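PDB 2F6K: metal-dependent hydrolase from Lactobacillus plantarum, which is probably a metal-dependent decarboxylase of the amidohydrolase superfamily, acting on 2-amino-3-carboxymuconate semialdehyde or a related compound. Local coordinates for the interface of chains A and B. Numbering follows the deposited sequence. Chains: chain A/B, metal-dependent hydrolase.

All three contacts belong to one two-fold interface between copies of the same protein. Contacts 1 and 2 are neighbours, the centres of their C-alpha atoms about 9 Å apart, and they share A:Met182 and B:Asp166. Contact 3 lies about 23 Å from each, between the centres of the C-alpha atoms. Helix 171-189 enters every contact, and helix 210-225 serves contacts 2 and 3. The segment around residue 170 serves from chain B in contact 2, through B:Leu169 and B:Leu174, and from chain A in contact 3, through A:Leu169, A:Pro170 and A:Leu173. The deposited assembly has four chains; this pairing may be part of a tetramer or a dimer.

Contact 1: the interface of chains A and B. Residues chain A 129, 131, 182, 186; chain B 162, 164-166.
A:Tyr131 carries the apolar part of this patch, with B:Val165 lying over one face of its ring. B:Val165 CB sits 3.6 Å from A:Tyr131 CD1, off toward the rim, and the branch CG2, anti to the valine's backbone N, reaches back to the ring's CG at 3.5 Å and also meets A:Asn186 CB. B:Pro162 takes the phenol end: its CG is 3.3 Å from the hydroxyl OH of A:Tyr131, while the methyl CE of A:Met182, a selenomethionine, comes to the same proline carbon at 4.0 Å.

Two waters bridge the backbones. Water 1 bonds A:Tyr131 N and B:Asn164 O; water 2 links A:Gly129 O to B:Asn164 N, the water O lying 2.7 Å from B:Asn164 N.

The direct polar pairs need caution. A:Asn186 ND2 lies 3.0 Å from B:Asp166 N, two donors as modelled; turning the amide over would probably give a hydrogen bond. B:Asp166 OD1 is 2.8 Å from A:Met182 O, where both normally accept, so the pair is doubtful as built.

In the fold, a loop of chain B, 162-166, fits between the short strand 130-131 and helix 171-189 of chain A.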
ATOM      1  N   GLY A 129      -8.885  -5.677   5.097  1.00 28.50           N
ATOM      2  CA  GLY A 129      -8.371  -6.268   3.874  1.00 29.48           C
ATOM      3  C   GLY A 129      -9.152  -7.419   3.271  1.00 30.21           C
ATOM      4  O   GLY A 129      -8.955  -7.751   2.100  1.00 31.16           O
ATOM      5  N   TYR A 131     -12.290  -8.372   1.753  1.00 26.95           N
ATOM      6  CA  TYR A 131     -13.489  -7.765   1.191  1.00 26.44           C
ATOM      7  C   TYR A 131     -14.637  -8.758   1.092  1.00 27.14           C
ATOM      8  O   TYR A 131     -14.433  -9.934   0.770  1.00 24.15           O
ATOM      9  CB  TYR A 131     -13.190  -7.161  -0.194  1.00 27.43           C
ATOM     10  CG  TYR A 131     -12.491  -5.822  -0.116  1.00 28.68           C
ATOM     11  CD1 TYR A 131     -11.138  -5.735   0.218  1.00 28.57           C
ATOM     12  CD2 TYR A 131     -13.212  -4.632  -0.253  1.00 30.09           C
ATOM     13  CE1 TYR A 131     -10.526  -4.500   0.430  1.00 25.80           C
ATOM     14  CE2 TYR A 131     -12.611  -3.390  -0.040  1.00 28.41           C
ATOM     15  CZ  TYR A 131     -11.270  -3.332   0.308  1.00 29.14           C
ATOM     16  OH  TYR A 131     -10.692  -2.117   0.606  1.00 26.49           O
HETATM   17  N   MSE A 182     -16.023  -0.957  -4.849  1.00 33.22           N
HETATM   18  CA  MSE A 182     -15.090  -2.040  -5.118  1.00 34.14           C
HETATM   19  C   MSE A 182     -15.684  -3.364  -4.647  1.00 33.36           C
HETATM   20  O   MSE A 182     -15.557  -4.382  -5.330  1.00 33.23           O
HETATM   21  CB  MSE A 182     -13.747  -1.783  -4.426  1.00 34.78           C
HETATM   22  CG  MSE A 182     -13.009  -0.544  -4.932  1.00 37.07           C
HETATM   23 SE   MSE A 182     -11.157  -0.435  -4.291  1.00 46.16          SE
HETATM   24  CE  MSE A 182     -11.469   0.277  -2.520  1.00 37.75           C
ATOM     25  N   ASN A 186     -16.597  -6.828  -6.655  1.00 30.89           N
ATOM     26  CA  ASN A 186     -15.920  -8.025  -6.191  1.00 30.27           C
ATOM     27  C   ASN A 186     -16.963  -9.137  -6.133  1.00 31.09           C
ATOM     28  O   ASN A 186     -16.705 -10.285  -6.502  1.00 30.61           O
ATOM     29  CB  ASN A 186     -15.332  -7.778  -4.801  1.00 28.12           C
ATOM     30  CG  ASN A 186     -14.351  -8.854  -4.385  1.00 28.27           C
ATOM     31  OD1 ASN A 186     -14.558  -9.550  -3.394  1.00 29.26           O
ATOM     32  ND2 ASN A 186     -13.272  -8.994  -5.142  1.00 20.63           N
TER
ATOM     33  N   PRO B 162      -6.199  -1.780  -2.648  1.00 48.25           N
ATOM     34  CA  PRO B 162      -6.293  -3.024  -1.878  1.00 46.79           C
ATOM     35  C   PRO B 162      -5.906  -4.193  -2.790  1.00 48.13           C
ATOM     36  O   PRO B 162      -6.340  -4.266  -3.942  1.00 48.91           O
ATOM     37  CB  PRO B 162      -7.761  -3.064  -1.474  1.00 47.65           C
ATOM     38  CG  PRO B 162      -8.104  -1.621  -1.336  1.00 46.10           C
ATOM     39  CD  PRO B 162      -7.458  -1.019  -2.565  1.00 48.01           C
ATOM     40  N   ASN B 164      -6.466  -7.632  -2.305  1.00 46.51           N
ATOM     41  CA  ASN B 164      -7.457  -8.697  -2.427  1.00 45.20           C
ATOM     42  C   ASN B 164      -8.883  -8.283  -2.735  1.00 43.18           C
ATOM     43  O   ASN B 164      -9.807  -8.668  -2.025  1.00 42.24           O
ATOM     44  CB  ASN B 164      -7.467  -9.553  -1.164  1.00 45.96           C
ATOM     45  CG  ASN B 164      -6.206 -10.372  -1.012  1.00 49.20           C
ATOM     46  OD1 ASN B 164      -5.855 -11.166  -1.886  1.00 53.04           O
ATOM     47  ND2 ASN B 164      -5.516 -10.183   0.101  1.00 47.79           N
ATOM     48  N   VAL B 165      -9.060  -7.507  -3.796  1.00 41.85           N
ATOM     49  CA  VAL B 165     -10.387  -7.082  -4.218  1.00 42.13           C
ATOM     50  C   VAL B 165     -10.326  -6.751  -5.708  1.00 41.05           C
ATOM     51  O   VAL B 165      -9.325  -6.219  -6.187  1.00 42.09           O
ATOM     52  CB  VAL B 165     -10.881  -5.845  -3.414  1.00 43.14           C
ATOM     53  CG1 VAL B 165     -10.113  -4.594  -3.827  1.00 43.80           C
ATOM     54  CG2 VAL B 165     -12.377  -5.657  -3.623  1.00 40.43           C
ATOM     55  N   ASP B 166     -11.388  -7.088  -6.435  1.00 39.26           N
ATOM     56  CA  ASP B 166     -11.460  -6.831  -7.872  1.00 37.95           C
ATOM     57  C   ASP B 166     -10.232  -7.372  -8.606  1.00 37.23           C
ATOM     58  O   ASP B 166      -9.824  -6.832  -9.634  1.00 36.68           O
ATOM     59  CB  ASP B 166     -11.595  -5.324  -8.137  1.00 40.19           C
ATOM     60  CG  ASP B 166     -12.732  -4.688  -7.348  1.00 40.63           C
ATOM     61  OD1 ASP B 166     -13.833  -5.269  -7.320  1.00 41.19           O
ATOM     62  OD2 ASP B 166     -12.530  -3.600  -6.760  1.00 39.82           O
TER
HETATM   63  O   HOH W   1     -10.566 -10.151   0.117  1.00 30.68           O
HETATM   64  O   HOH W   2      -6.911  -6.634   0.218  1.00 56.42           O

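Contact 2: the interface of chains A and B. Residues chain A 181-182, 185, 213; chain B 166, 169, 173-174.
B:Leu174 pushes its forked end against helix 171-189 of chain A, and its two methyls divide the partners between them. The protein is a member of the amidohydrolase family, whose fold is a metal-binding (beta/alpha) barrel; here helix 171-189 of chain B and the loop before it meet helices 171-189 and 210-225 of chain A.

The apolar packing rests on that fork. With CG of B:Leu174 anti to its own backbone N (chi1 173°) and chi2 at 68°, the methyls splay to opposite tasks. CD2 goes to side chains about one turn apart on the helix. It lies 3.8 Å from A:Met182 CG, crossing that chain at about a right angle. The terminal methyl CD1 of A:Ile185, carried outward by an extended chi2 of -178°, meets the same B:Leu174 CD2 at 4.0 Å. The other methyl, CD1 of B:Leu174, turns toward A:Thr181 and the neighbouring helix 210-225. It stands 3.9 Å from A:Thr181 CG2, so the threonine meets the leucine through its methyl branch, and it is equally near A:Val213 CG1. Further along, B:Leu169 approaches A:Ile185 more loosely, its CD2 4.2 Å from the isoleucine's CG2.

A polar group borders the hydrocarbon on one flank. The carboxylate of B:Asp166, which also neighbours A:Met182, sets OD1 3.5 Å from CB of A:Ile185, with the branch methyl CG2 close by.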
ATOM      1  N   THR A 181     -18.170   0.479  -3.700  1.00 27.58           N
ATOM      2  CA  THR A 181     -18.114   0.241  -5.127  1.00 27.93           C
ATOM      3  C   THR A 181     -17.199  -0.929  -5.465  1.00 31.57           C
ATOM      4  O   THR A 181     -17.550  -1.795  -6.277  1.00 30.17           O
ATOM      5  CB  THR A 181     -17.623   1.487  -5.879  1.00 27.44           C
ATOM      6  OG1 THR A 181     -18.383   2.634  -5.467  1.00 25.56           O
ATOM      7  CG2 THR A 181     -17.809   1.293  -7.383  1.00 24.55           C
HETATM    8  N   MSE A 182     -16.023  -0.957  -4.849  1.00 33.22           N
HETATM    9  CA  MSE A 182     -15.090  -2.040  -5.118  1.00 34.14           C
HETATM   10  C   MSE A 182     -15.684  -3.364  -4.647  1.00 33.36           C
HETATM   11  O   MSE A 182     -15.557  -4.382  -5.330  1.00 33.23           O
HETATM   12  CB  MSE A 182     -13.747  -1.783  -4.426  1.00 34.78           C
HETATM   13  CG  MSE A 182     -13.009  -0.544  -4.932  1.00 37.07           C
HETATM   14 SE   MSE A 182     -11.157  -0.435  -4.291  1.00 46.16          SE
HETATM   15  CE  MSE A 182     -11.469   0.277  -2.520  1.00 37.75           C
ATOM     16  N   ILE A 185     -18.458  -4.880  -7.062  1.00 29.55           N
ATOM     17  CA  ILE A 185     -17.872  -5.488  -8.231  1.00 30.88           C
ATOM     18  C   ILE A 185     -17.189  -6.799  -7.843  1.00 32.62           C
ATOM     19  O   ILE A 185     -17.214  -7.772  -8.597  1.00 32.00           O
ATOM     20  CB  ILE A 185     -16.869  -4.513  -8.879  1.00 28.95           C
ATOM     21  CG1 ILE A 185     -17.605  -3.219  -9.246  1.00 29.43           C
ATOM     22  CG2 ILE A 185     -16.225  -5.149 -10.102  1.00 26.10           C
ATOM     23  CD1 ILE A 185     -16.758  -2.168  -9.936  1.00 31.96           C
ATOM     24  N   VAL A 213     -20.537   3.689 -12.601  1.00 28.92           N
ATOM     25  CA  VAL A 213     -19.654   2.652 -13.145  1.00 30.45           C
ATOM     26  C   VAL A 213     -20.344   1.505 -13.870  1.00 28.13           C
ATOM     27  O   VAL A 213     -19.772   0.920 -14.794  1.00 29.62           O
ATOM     28  CB  VAL A 213     -18.741   2.028 -12.058  1.00 30.31           C
ATOM     29  CG1 VAL A 213     -17.645   2.985 -11.709  1.00 34.85           C
ATOM     30  CG2 VAL A 213     -19.553   1.671 -10.823  1.00 32.86           C
TER
ATOM     31  N   ASP B 166     -11.388  -7.088  -6.435  1.00 39.26           N
ATOM     32  CA  ASP B 166     -11.460  -6.831  -7.872  1.00 37.95           C
ATOM     33  C   ASP B 166     -10.232  -7.372  -8.606  1.00 37.23           C
ATOM     34  O   ASP B 166      -9.824  -6.832  -9.634  1.00 36.68           O
ATOM     35  CB  ASP B 166     -11.595  -5.324  -8.137  1.00 40.19           C
ATOM     36  CG  ASP B 166     -12.732  -4.688  -7.348  1.00 40.63           C
ATOM     37  OD1 ASP B 166     -13.833  -5.269  -7.320  1.00 41.19           O
ATOM     38  OD2 ASP B 166     -12.530  -3.600  -6.760  1.00 39.82           O
ATOM     39  N   LEU B 169      -9.196  -6.927 -12.370  1.00 34.79           N
ATOM     40  CA  LEU B 169     -10.146  -6.028 -13.027  1.00 33.78           C
ATOM     41  C   LEU B 169      -9.316  -4.971 -13.745  1.00 32.70           C
ATOM     42  O   LEU B 169      -8.526  -4.272 -13.109  1.00 32.30           O
ATOM     43  CB  LEU B 169     -11.050  -5.341 -12.004  1.00 31.34           C
ATOM     44  CG  LEU B 169     -12.066  -4.384 -12.625  1.00 31.21           C
ATOM     45  CD1 LEU B 169     -13.128  -5.200 -13.345  1.00 27.70           C
ATOM     46  CD2 LEU B 169     -12.691  -3.503 -11.546  1.00 28.64           C
ATOM     47  N   LEU B 173     -11.415   0.437 -16.066  1.00 35.55           N
ATOM     48  CA  LEU B 173     -12.817   0.237 -15.709  1.00 34.02           C
ATOM     49  C   LEU B 173     -13.265   0.886 -14.398  1.00 32.68           C
ATOM     50  O   LEU B 173     -14.377   1.387 -14.315  1.00 33.44           O
ATOM     51  CB  LEU B 173     -13.140  -1.258 -15.675  1.00 33.26           C
ATOM     52  CG  LEU B 173     -12.965  -2.035 -16.987  1.00 34.25           C
ATOM     53  CD1 LEU B 173     -13.427  -3.470 -16.779  1.00 30.87           C
ATOM     54  CD2 LEU B 173     -13.771  -1.389 -18.099  1.00 29.29           C
ATOM     55  N   LEU B 174     -12.413   0.880 -13.380  1.00 30.98           N
ATOM     56  CA  LEU B 174     -12.765   1.483 -12.100  1.00 30.20           C
ATOM     57  C   LEU B 174     -11.617   2.342 -11.548  1.00 32.31           C
ATOM     58  O   LEU B 174     -11.842   3.414 -10.976  1.00 30.87           O
ATOM     59  CB  LEU B 174     -13.126   0.393 -11.082  1.00 30.36           C
ATOM     60  CG  LEU B 174     -13.362   0.885  -9.650  1.00 30.77           C
ATOM     61  CD1 LEU B 174     -14.634   1.720  -9.598  1.00 30.63           C
ATOM     62  CD2 LEU B 174     -13.457  -0.297  -8.708  1.00 28.78           C
TER

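Contact 3: the interface of chains A and B. Residues chain A 168-170, 173; chain B 217, 220, 225.
Chi1 of -176° swings the ring of B:Tyr220 away from its own backbone N, and chi2 of 82° turns one face toward the segment of chain A that leads into helix 171-189. On the other side, A:Leu173 holds chi1 at -61° with an extended second torsion, which sends its methyl CD1 out to that ring.

Two apolar groups of chain A lie over this face and a third sits at its rim. A:Pro170 CD lies over the ring, 3.3 Å from CZ, the carbon that bears the hydroxyl of B:Tyr220. A:Leu173 CD1 covers the opposite end, 3.5 Å from CG of the tyrosine and equally near its CB. A:Leu169 CD1 comes in at the rim, 3.6 Å from B:Tyr220 CE2. The same leucine methyl also meets the hydroxyl OH of B:Tyr225 at 3.7 Å. Within chain B, that hydroxyl stands in the ring plane at the edge of B:Tyr220. B:Ile217, on the same helix 210-225, extends the packing to A:Leu173, its branch methyl CG2 4.1 Å from A:Leu173 CB.

Replacing B:Tyr220 with an alanine would probably leave A:Pro170 and A:Leu173 without the flat surface they rest on and open a gap between the chains.

The site presses helix 210-225 of one chain onto the start of helix 171-189 of the other, and with its two-fold twin it probably helps hold the pair together.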
ATOM      1  N   ASP A 168      -5.768  13.950   4.759  1.00 37.99           N
ATOM      2  CA  ASP A 168      -6.682  14.317   5.839  1.00 38.19           C
ATOM      3  C   ASP A 168      -8.155  14.415   5.457  1.00 36.10           C
ATOM      4  O   ASP A 168      -8.973  14.894   6.248  1.00 36.95           O
ATOM      5  CB  ASP A 168      -6.239  15.628   6.497  1.00 42.18           C
ATOM      6  CG  ASP A 168      -4.914  15.492   7.210  1.00 48.39           C
ATOM      7  OD1 ASP A 168      -4.794  14.568   8.049  1.00 49.08           O
ATOM      8  OD2 ASP A 168      -3.997  16.305   6.932  1.00 50.63           O
ATOM      9  N   LEU A 169      -8.503  13.971   4.253  1.00 34.79           N
ATOM     10  CA  LEU A 169      -9.904  14.008   3.832  1.00 33.78           C
ATOM     11  C   LEU A 169     -10.617  12.905   4.603  1.00 32.70           C
ATOM     12  O   LEU A 169     -10.232  11.738   4.506  1.00 32.30           O
ATOM     13  CB  LEU A 169     -10.034  13.733   2.334  1.00 31.34           C
ATOM     14  CG  LEU A 169     -11.476  13.754   1.828  1.00 31.21           C
ATOM     15  CD1 LEU A 169     -11.973  15.191   1.834  1.00 27.70           C
ATOM     16  CD2 LEU A 169     -11.553  13.152   0.427  1.00 28.64           C
ATOM     17  N   PRO A 170     -11.648  13.252   5.397  1.00 34.16           N
ATOM     18  CA  PRO A 170     -12.350  12.207   6.151  1.00 34.79           C
ATOM     19  C   PRO A 170     -12.732  11.028   5.246  1.00 35.33           C
ATOM     20  O   PRO A 170     -13.174  11.216   4.113  1.00 35.43           O
ATOM     21  CB  PRO A 170     -13.557  12.949   6.727  1.00 34.23           C
ATOM     22  CG  PRO A 170     -13.013  14.330   6.951  1.00 34.05           C
ATOM     23  CD  PRO A 170     -12.227  14.580   5.673  1.00 33.91           C
ATOM     24  N   LEU A 173     -16.286  10.588   3.362  1.00 35.55           N
ATOM     25  CA  LEU A 173     -16.576  11.462   2.229  1.00 34.02           C
ATOM     26  C   LEU A 173     -16.282  10.874   0.847  1.00 32.68           C
ATOM     27  O   LEU A 173     -17.030  11.114  -0.089  1.00 33.44           O
ATOM     28  CB  LEU A 173     -15.833  12.790   2.387  1.00 33.26           C
ATOM     29  CG  LEU A 173     -16.180  13.635   3.620  1.00 34.25           C
ATOM     30  CD1 LEU A 173     -15.418  14.951   3.550  1.00 30.87           C
ATOM     31  CD2 LEU A 173     -17.672  13.903   3.678  1.00 29.29           C
TER
ATOM     32  N   ILE B 217     -19.342  15.982  -0.605  1.00 33.39           N
ATOM     33  CA  ILE B 217     -18.224  16.740  -0.053  1.00 35.03           C
ATOM     34  C   ILE B 217     -18.456  18.248  -0.039  1.00 35.50           C
ATOM     35  O   ILE B 217     -17.687  18.996   0.573  1.00 33.89           O
ATOM     36  CB  ILE B 217     -16.943  16.462  -0.851  1.00 35.03           C
ATOM     37  CG1 ILE B 217     -17.067  17.056  -2.259  1.00 38.08           C
ATOM     38  CG2 ILE B 217     -16.711  14.963  -0.929  1.00 33.43           C
ATOM     39  CD1 ILE B 217     -15.828  16.891  -3.111  1.00 37.98           C
ATOM     40  N   TYR B 220     -17.962  19.909   3.435  1.00 34.53           N
ATOM     41  CA  TYR B 220     -16.585  19.862   3.909  1.00 32.91           C
ATOM     42  C   TYR B 220     -15.707  20.804   3.094  1.00 33.56           C
ATOM     43  O   TYR B 220     -14.926  21.569   3.649  1.00 35.14           O
ATOM     44  CB  TYR B 220     -16.043  18.433   3.804  1.00 31.74           C
ATOM     45  CG  TYR B 220     -14.642  18.244   4.352  1.00 30.14           C
ATOM     46  CD1 TYR B 220     -14.419  18.072   5.721  1.00 31.27           C
ATOM     47  CD2 TYR B 220     -13.540  18.218   3.497  1.00 30.88           C
ATOM     48  CE1 TYR B 220     -13.129  17.874   6.221  1.00 33.29           C
ATOM     49  CE2 TYR B 220     -12.246  18.022   3.984  1.00 32.51           C
ATOM     50  CZ  TYR B 220     -12.046  17.849   5.342  1.00 34.70           C
ATOM     51  OH  TYR B 220     -10.765  17.637   5.808  1.00 38.19           O
ATOM     52  N   TYR B 225     -12.007  23.711   2.982  1.00 38.48           N
ATOM     53  CA  TYR B 225     -11.190  24.186   1.870  1.00 38.05           C
ATOM     54  C   TYR B 225     -11.558  25.604   1.453  1.00 38.81           C
ATOM     55  O   TYR B 225     -10.869  26.217   0.642  1.00 36.75           O
ATOM     56  CB  TYR B 225     -11.334  23.266   0.657  1.00 36.99           C
ATOM     57  CG  TYR B 225     -10.888  21.843   0.882  1.00 37.85           C
ATOM     58  CD1 TYR B 225      -9.976  21.520   1.891  1.00 36.05           C
ATOM     59  CD2 TYR B 225     -11.335  20.821   0.046  1.00 39.50           C
ATOM     60  CE1 TYR B 225      -9.523  20.220   2.054  1.00 31.23           C
ATOM     61  CE2 TYR B 225     -10.888  19.521   0.198  1.00 35.61           C
ATOM     62  CZ  TYR B 225      -9.983  19.228   1.201  1.00 36.77           C
ATOM     63  OH  TYR B 225      -9.530  17.940   1.338  1.00 31.11           O
TER